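Local coordinates for protein Cj0977 (PDB 3BNV) that serves as a sigma28-regulated, nonflagellar virulence protein of Campylobacter jejuni, built on a hot-dog fold, at the interface of chains A and B. Residues are numbered along the deposited sequence; one frame, centred on the assembly and turned at random. Chains: chain A/B, Cj0977.

Contact 1: the interface of chains A and B. Residues chain A 68, 71-72, 96; chain B 68, 71-72, 92, 96.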
# COMPACT_ATOMS: atom_id res chain seq x y z
N ALA A 68 -0.82 0.24 5.10
CA ALA A 68 -0.44 0.06 3.70
C ALA A 68 -0.66 -1.36 3.19
O ALA A 68 -0.88 -1.57 1.99
CB ALA A 68 0.99 0.46 3.48
N PHE A 71 -3.95 -1.53 1.90
CA PHE A 71 -3.95 -0.90 0.59
C PHE A 71 -3.35 -1.86 -0.43
O PHE A 71 -3.92 -2.07 -1.49
CB PHE A 71 -3.19 0.42 0.58
CG PHE A 71 -3.15 1.11 -0.79
CD1 PHE A 71 -2.12 0.89 -1.67
CD2 PHE A 71 -4.17 1.97 -1.18
CE1 PHE A 71 -2.10 1.53 -2.91
CE2 PHE A 71 -4.15 2.58 -2.43
CZ PHE A 71 -3.11 2.37 -3.28
N ALA A 72 -2.22 -2.47 -0.10
CA ALA A 72 -1.65 -3.41 -1.03
C ALA A 72 -2.68 -4.43 -1.47
O ALA A 72 -2.80 -4.71 -2.65
CB ALA A 72 -0.45 -4.09 -0.43
N PHE A 96 -9.96 4.10 5.62
CA PHE A 96 -9.60 3.04 6.54
C PHE A 96 -10.39 3.22 7.81
O PHE A 96 -9.99 3.98 8.67
CB PHE A 96 -8.14 3.19 6.92
CG PHE A 96 -7.20 3.12 5.75
CD1 PHE A 96 -6.84 4.27 5.07
CD2 PHE A 96 -6.67 1.93 5.35
CE1 PHE A 96 -5.97 4.20 4.01
CE2 PHE A 96 -5.81 1.87 4.30
CZ PHE A 96 -5.46 3.00 3.64
N ALA B 68 1.67 -0.32 -4.42
CA ALA B 68 1.35 -0.20 -3.02
C ALA B 68 2.61 0.03 -2.19
O ALA B 68 2.54 0.57 -1.09
CB ALA B 68 0.65 -1.43 -2.56
N PHE B 71 2.96 3.52 -1.83
CA PHE B 71 2.00 3.95 -0.84
C PHE B 71 2.52 3.63 0.56
O PHE B 71 2.42 4.47 1.46
CB PHE B 71 0.64 3.29 -1.05
CG PHE B 71 -0.39 3.78 -0.10
CD1 PHE B 71 -0.68 3.07 1.06
CD2 PHE B 71 -1.05 4.97 -0.34
CE1 PHE B 71 -1.63 3.53 1.95
CE2 PHE B 71 -2.01 5.43 0.57
CZ PHE B 71 -2.28 4.70 1.71
N ALA B 72 3.07 2.44 0.74
CA ALA B 72 3.63 2.11 2.05
C ALA B 72 4.65 3.15 2.48
O ALA B 72 4.65 3.59 3.62
CB ALA B 72 4.26 0.72 2.05
N SER B 92 -6.89 8.34 2.60
CA SER B 92 -5.86 8.91 1.72
C SER B 92 -6.40 9.22 0.35
O SER B 92 -7.40 8.63 -0.08
CB SER B 92 -4.66 7.97 1.57
OG SER B 92 -4.99 6.82 0.80
N PHE B 96 -0.46 8.43 -8.59
CA PHE B 96 0.78 7.76 -8.98
C PHE B 96 1.08 8.15 -10.42
O PHE B 96 0.47 7.60 -11.35
CB PHE B 96 0.66 6.22 -8.90
CG PHE B 96 0.15 5.70 -7.59
CD1 PHE B 96 -1.21 5.72 -7.30
CD2 PHE B 96 1.04 5.18 -6.64
CE1 PHE B 96 -1.67 5.24 -6.10
CE2 PHE B 96 0.58 4.71 -5.41
CZ PHE B 96 -0.78 4.73 -5.15

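Contact 2: the interface of chains A and B. Residues chain A 28, 31, 36, 72, 75-76, 79; chain B 59, 66.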
# COMPACT_ATOMS: atom_id res chain seq x y z
N CYS A 28 0.02 -8.76 -12.42
CA CYS A 28 0.92 -8.96 -11.27
C CYS A 28 1.36 -10.41 -11.08
O CYS A 28 1.29 -10.95 -9.98
CB CYS A 28 0.28 -8.41 -9.99
SG CYS A 28 -0.27 -6.67 -10.16
N LEU A 31 3.84 -11.00 -8.11
CA LEU A 31 3.61 -10.33 -6.84
C LEU A 31 3.73 -11.29 -5.68
O LEU A 31 3.29 -12.43 -5.76
CB LEU A 31 2.21 -9.72 -6.83
CG LEU A 31 1.98 -8.37 -6.17
CD1 LEU A 31 0.51 -8.27 -5.76
CD2 LEU A 31 2.90 -8.12 -4.99
N ALA A 36 0.33 -9.29 -0.21
CA ALA A 36 -0.80 -8.60 -0.83
C ALA A 36 -2.07 -9.43 -0.83
O ALA A 36 -3.12 -8.97 -1.25
CB ALA A 36 -0.45 -8.16 -2.23
N ALA A 72 -2.22 -2.47 -0.10
CA ALA A 72 -1.65 -3.41 -1.03
C ALA A 72 -2.68 -4.43 -1.47
O ALA A 72 -2.80 -4.71 -2.65
CB ALA A 72 -0.45 -4.09 -0.43
N ASN A 75 -5.10 -2.86 -3.79
CA ASN A 75 -4.41 -2.59 -5.02
C ASN A 75 -4.38 -3.86 -5.89
O ASN A 75 -4.64 -3.85 -7.10
CB ASN A 75 -3.03 -2.06 -4.65
CG ASN A 75 -2.20 -1.66 -5.84
OD1 ASN A 75 -2.53 -1.94 -7.00
ND2 ASN A 75 -1.08 -1.02 -5.55
N TYR A 76 -4.09 -4.98 -5.25
CA TYR A 76 -4.02 -6.24 -5.98
C TYR A 76 -5.40 -6.68 -6.50
O TYR A 76 -5.57 -6.90 -7.70
CB TYR A 76 -3.33 -7.27 -5.09
CG TYR A 76 -3.04 -8.62 -5.67
CD1 TYR A 76 -3.14 -9.74 -4.88
CD2 TYR A 76 -2.64 -8.78 -6.97
CE1 TYR A 76 -2.86 -11.00 -5.38
CE2 TYR A 76 -2.37 -10.05 -7.49
CZ TYR A 76 -2.48 -11.15 -6.69
OH TYR A 76 -2.21 -12.41 -7.17
N GLN A 79 -6.69 -4.59 -9.45
CA GLN A 79 -6.12 -4.99 -10.73
C GLN A 79 -6.65 -6.33 -11.17
O GLN A 79 -6.87 -6.52 -12.35
CB GLN A 79 -4.60 -5.01 -10.68
CG GLN A 79 -3.97 -3.65 -10.44
CD GLN A 79 -2.54 -3.62 -10.89
OE1 GLN A 79 -2.27 -3.67 -12.08
NE2 GLN A 79 -1.62 -3.56 -9.95
N ALA B 59 6.08 -6.55 -9.31
CA ALA B 59 4.81 -7.08 -9.75
C ALA B 59 5.01 -8.08 -10.88
O ALA B 59 4.17 -8.94 -11.09
CB ALA B 59 3.91 -5.94 -10.22
N PHE B 66 5.29 -2.93 -7.66
CA PHE B 66 3.89 -2.86 -7.27
C PHE B 66 3.65 -1.51 -6.60
O PHE B 66 4.41 -1.10 -5.73
CB PHE B 66 3.55 -4.03 -6.35
CG PHE B 66 2.08 -4.24 -6.15
CD1 PHE B 66 1.54 -4.28 -4.88
CD2 PHE B 66 1.24 -4.38 -7.24
CE1 PHE B 66 0.18 -4.45 -4.69
CE2 PHE B 66 -0.11 -4.55 -7.05
CZ PHE B 66 -0.64 -4.59 -5.78

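Contact 3: the interface of chains A and B. Residues chain A 87-88, 147-149; chain B 60, 62, 64, 99.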
# COMPACT_ATOMS: atom_id res chain seq x y z
N SER A 87 -0.95 -3.47 -16.81
CA SER A 87 -1.72 -2.43 -16.17
C SER A 87 -0.98 -1.88 -14.97
O SER A 87 -0.07 -2.51 -14.44
CB SER A 87 -3.09 -2.94 -15.75
OG SER A 87 -2.95 -3.81 -14.65
N VAL A 88 -1.37 -0.69 -14.56
CA VAL A 88 -0.85 -0.09 -13.36
C VAL A 88 -1.98 0.67 -12.73
O VAL A 88 -3.04 0.85 -13.35
CB VAL A 88 0.34 0.85 -13.64
CG1 VAL A 88 1.41 0.13 -14.43
CG2 VAL A 88 -0.11 2.11 -14.36
N HIS A 147 3.89 -3.57 -22.47
CA HIS A 147 4.39 -3.28 -21.14
C HIS A 147 4.84 -1.85 -21.04
O HIS A 147 5.51 -1.35 -21.94
CB HIS A 147 5.55 -4.19 -20.76
CG HIS A 147 5.93 -4.06 -19.32
ND1 HIS A 147 6.74 -3.06 -18.85
CD2 HIS A 147 5.53 -4.77 -18.24
CE1 HIS A 147 6.85 -3.16 -17.54
NE2 HIS A 147 6.13 -4.19 -17.14
N ILE A 148 4.51 -1.19 -19.93
CA ILE A 148 4.76 0.24 -19.82
C ILE A 148 6.20 0.70 -20.07
O ILE A 148 6.40 1.77 -20.63
CB ILE A 148 4.18 0.86 -18.50
CG1 ILE A 148 4.14 2.39 -18.58
CG2 ILE A 148 4.95 0.39 -17.26
CD1 ILE A 148 3.05 3.01 -17.71
N PHE A 149 7.20 -0.09 -19.70
CA PHE A 149 8.59 0.34 -19.82
C PHE A 149 9.13 0.18 -21.24
O PHE A 149 10.31 0.47 -21.50
CB PHE A 149 9.50 -0.42 -18.85
CG PHE A 149 9.23 -0.12 -17.40
CD1 PHE A 149 9.41 -1.10 -16.43
CD2 PHE A 149 8.81 1.14 -17.00
CE1 PHE A 149 9.17 -0.83 -15.09
CE2 PHE A 149 8.58 1.42 -15.66
CZ PHE A 149 8.74 0.43 -14.71
N ASP B 60 6.12 -7.94 -11.60
CA ASP B 60 6.39 -8.81 -12.75
C ASP B 60 7.86 -9.09 -12.93
O ASP B 60 8.68 -8.64 -12.14
CB ASP B 60 5.78 -8.26 -14.05
CG ASP B 60 6.31 -6.87 -14.43
OD1 ASP B 60 5.55 -6.13 -15.09
OD2 ASP B 60 7.47 -6.54 -14.09
N GLN B 62 9.67 -7.96 -15.26
CA GLN B 62 10.29 -6.86 -16.01
C GLN B 62 10.79 -5.75 -15.10
O GLN B 62 11.28 -4.74 -15.59
CB GLN B 62 9.32 -6.24 -17.03
CG GLN B 62 8.65 -7.22 -17.95
CD GLN B 62 9.59 -7.76 -18.98
OE1 GLN B 62 9.58 -7.32 -20.13
NE2 GLN B 62 10.42 -8.71 -18.58
N LEU B 64 8.90 -4.09 -12.81
CA LEU B 64 7.84 -3.16 -12.43
C LEU B 64 7.54 -3.30 -10.94
O LEU B 64 7.36 -4.40 -10.43
CB LEU B 64 6.58 -3.43 -13.26
CG LEU B 64 5.30 -2.61 -13.05
CD1 LEU B 64 5.54 -1.22 -13.49
CD2 LEU B 64 4.19 -3.20 -13.85
N PRO B 99 5.09 4.61 -12.71
CA PRO B 99 5.47 3.51 -11.86
C PRO B 99 6.98 3.48 -11.65
O PRO B 99 7.75 3.90 -12.53
CB PRO B 99 5.02 2.30 -12.67
CG PRO B 99 5.15 2.74 -14.08
CD PRO B 99 4.86 4.19 -14.10

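Contact 1: the interface of chains A and B
A:Phe71 and B:Phe71 stack on each other where the central helices of two hot-dog subunits, A 67-82 and B 68-82, meet around the two-fold axis. Their ring planes are 21° apart and the centroids 4.2 Å, and the overlap is offset: CG of each ring sits over the rim of the other. In both copies CG points away from the backbone N (chi1 179° in A, -176° in B), which leads each ring off its helix and up to the axis, where the two meet. Beside the stack the helices come close because small residues face each other. CB of A:Ala68 lies 3.4 Å from CA of B:Ala72, and the exchanged pair, A:Ala72 CA and B:Ala68 CB, is equally near. CB of B:Ala68 also touches CD1 of A:Phe71 at 3.7 Å. Away from this tight centre the contact thins out. CZ of B:Phe96 meets CZ of A:Phe71 at 3.8 Å, approaching from the opposite direction, while the twin pair, A:Phe96 CZ and B:Phe71 CZ, is at 4.1 Å. B:Ser92, at the looser margin, buries almost no surface against chain A. The patch joins the two helices through an apolar centre and probably helps hold the subunits together as a dimer.

Contact 2: the interface of chains A and B
With chi1 at -166°, B:Phe66 turns its ring away from its own backbone N and into chain A, where A:Asn75, with CG likewise opposite its backbone N (chi1 -177°), brings its amide against one face. The receiving groove lies between the central helix 67-82 of the hot-dog fold and the loop that carries A:Cys28 and A:Leu31, and B:Phe66 buries 103 Å² in it. The amide of A:Asn75 is tilted 22° from the ring, with ND2 above the rim and CG 3.3 Å from CZ of B:Phe66. On the opposite face, the methyl CD1 of A:Leu31 stands over the ring centre, 3.9 Å from the centroid, in a CH-pi contact. That same methyl rests on the rim of the A:Tyr76 ring, so CD1 touches both aromatic rings. The backbone of the helix borders the ring edge: O of A:Ala72 is 3.6 Å from CE1 of B:Phe66, and the N of A:Tyr76 also lies in the ring plane. Farther along the helix, the A:Gln79 amide, nearly parallel to the ring, lies beside its edge, with NE2 3.4 Å from CE2 of B:Phe66. NE2 may also reach OD1 of A:Asn75 through a weak hydrogen bond. SG of A:Cys28 touches CE2 of B:Phe66 at 3.8 Å from the loop side. The carbonyl O of B:Ala59 lies against the backbone C of A:Cys28.

Contact 3: the interface of chains A and B
The chain A segment 147-149 leaves an extended conformation at A:His147 (phi/psi -61/138°) for a turn at A:Ile148 and A:Phe149, and its three side chains meet the B 60-64 loop and B:Pro99 of the other hot-dog subunit. A:His147 has its ring directed away from its backbone N (chi1 -170°), and NE2 donates a hydrogen bond of 2.9 Å to the carboxylate oxygen OD1 of B:Asp60. OD1 lies close to the imidazole plane; NE2 meets it on the syn side but tilted from the carboxylate plane, and the bond is somewhat bent. Both partners are fixed from behind. The backbone N of A:Phe149 donates to ND1 of A:His147 at 3.1 Å, which orients the imidazole and leaves NE2 to face chain B. The backbone N of B:Leu64 donates to OD2 of B:Asp60 at 3.1 Å on the syn side, tilted from the plane, and that of B:Gln62 donates to OD2 from well above the other face. CB of B:Gln62 covers one face of the imidazole near its rim, while CB of B:Leu64 lies at its edge. The neighbouring contacts are apolar. CE1 of A:Phe149 rests 3.8 Å from CA of B:Leu64, and the ring's CZ touches the methyl CD1 of that leucine. The A:Ile148 side chain points at the B:Pro99 ring, with CG2 4.0 Å from its CG; CE2 of A:Phe149 reaches the same proline carbon from alongside.

Contact 1 lies about 11 Å from contact 2 and 18 Å from contact 3, while contacts 2 and 3 are about 12 Å apart, all measured between the centres of their C-alpha atoms. A:Ala72 belongs to both contacts 1 and 2, so one helix, 67-82, serves the two-fold axis and the neighbouring groove. Contacts 2 and 3 draw on the same stretch of chain B, residues 59-66, which thus reaches from that helix to the C-terminal segment of chain A. Because the interface is two-fold symmetric, contacts 2 and 3 recur with the chains exchanged, consistent with a dimer, although the deposited assembly alone does not prove it.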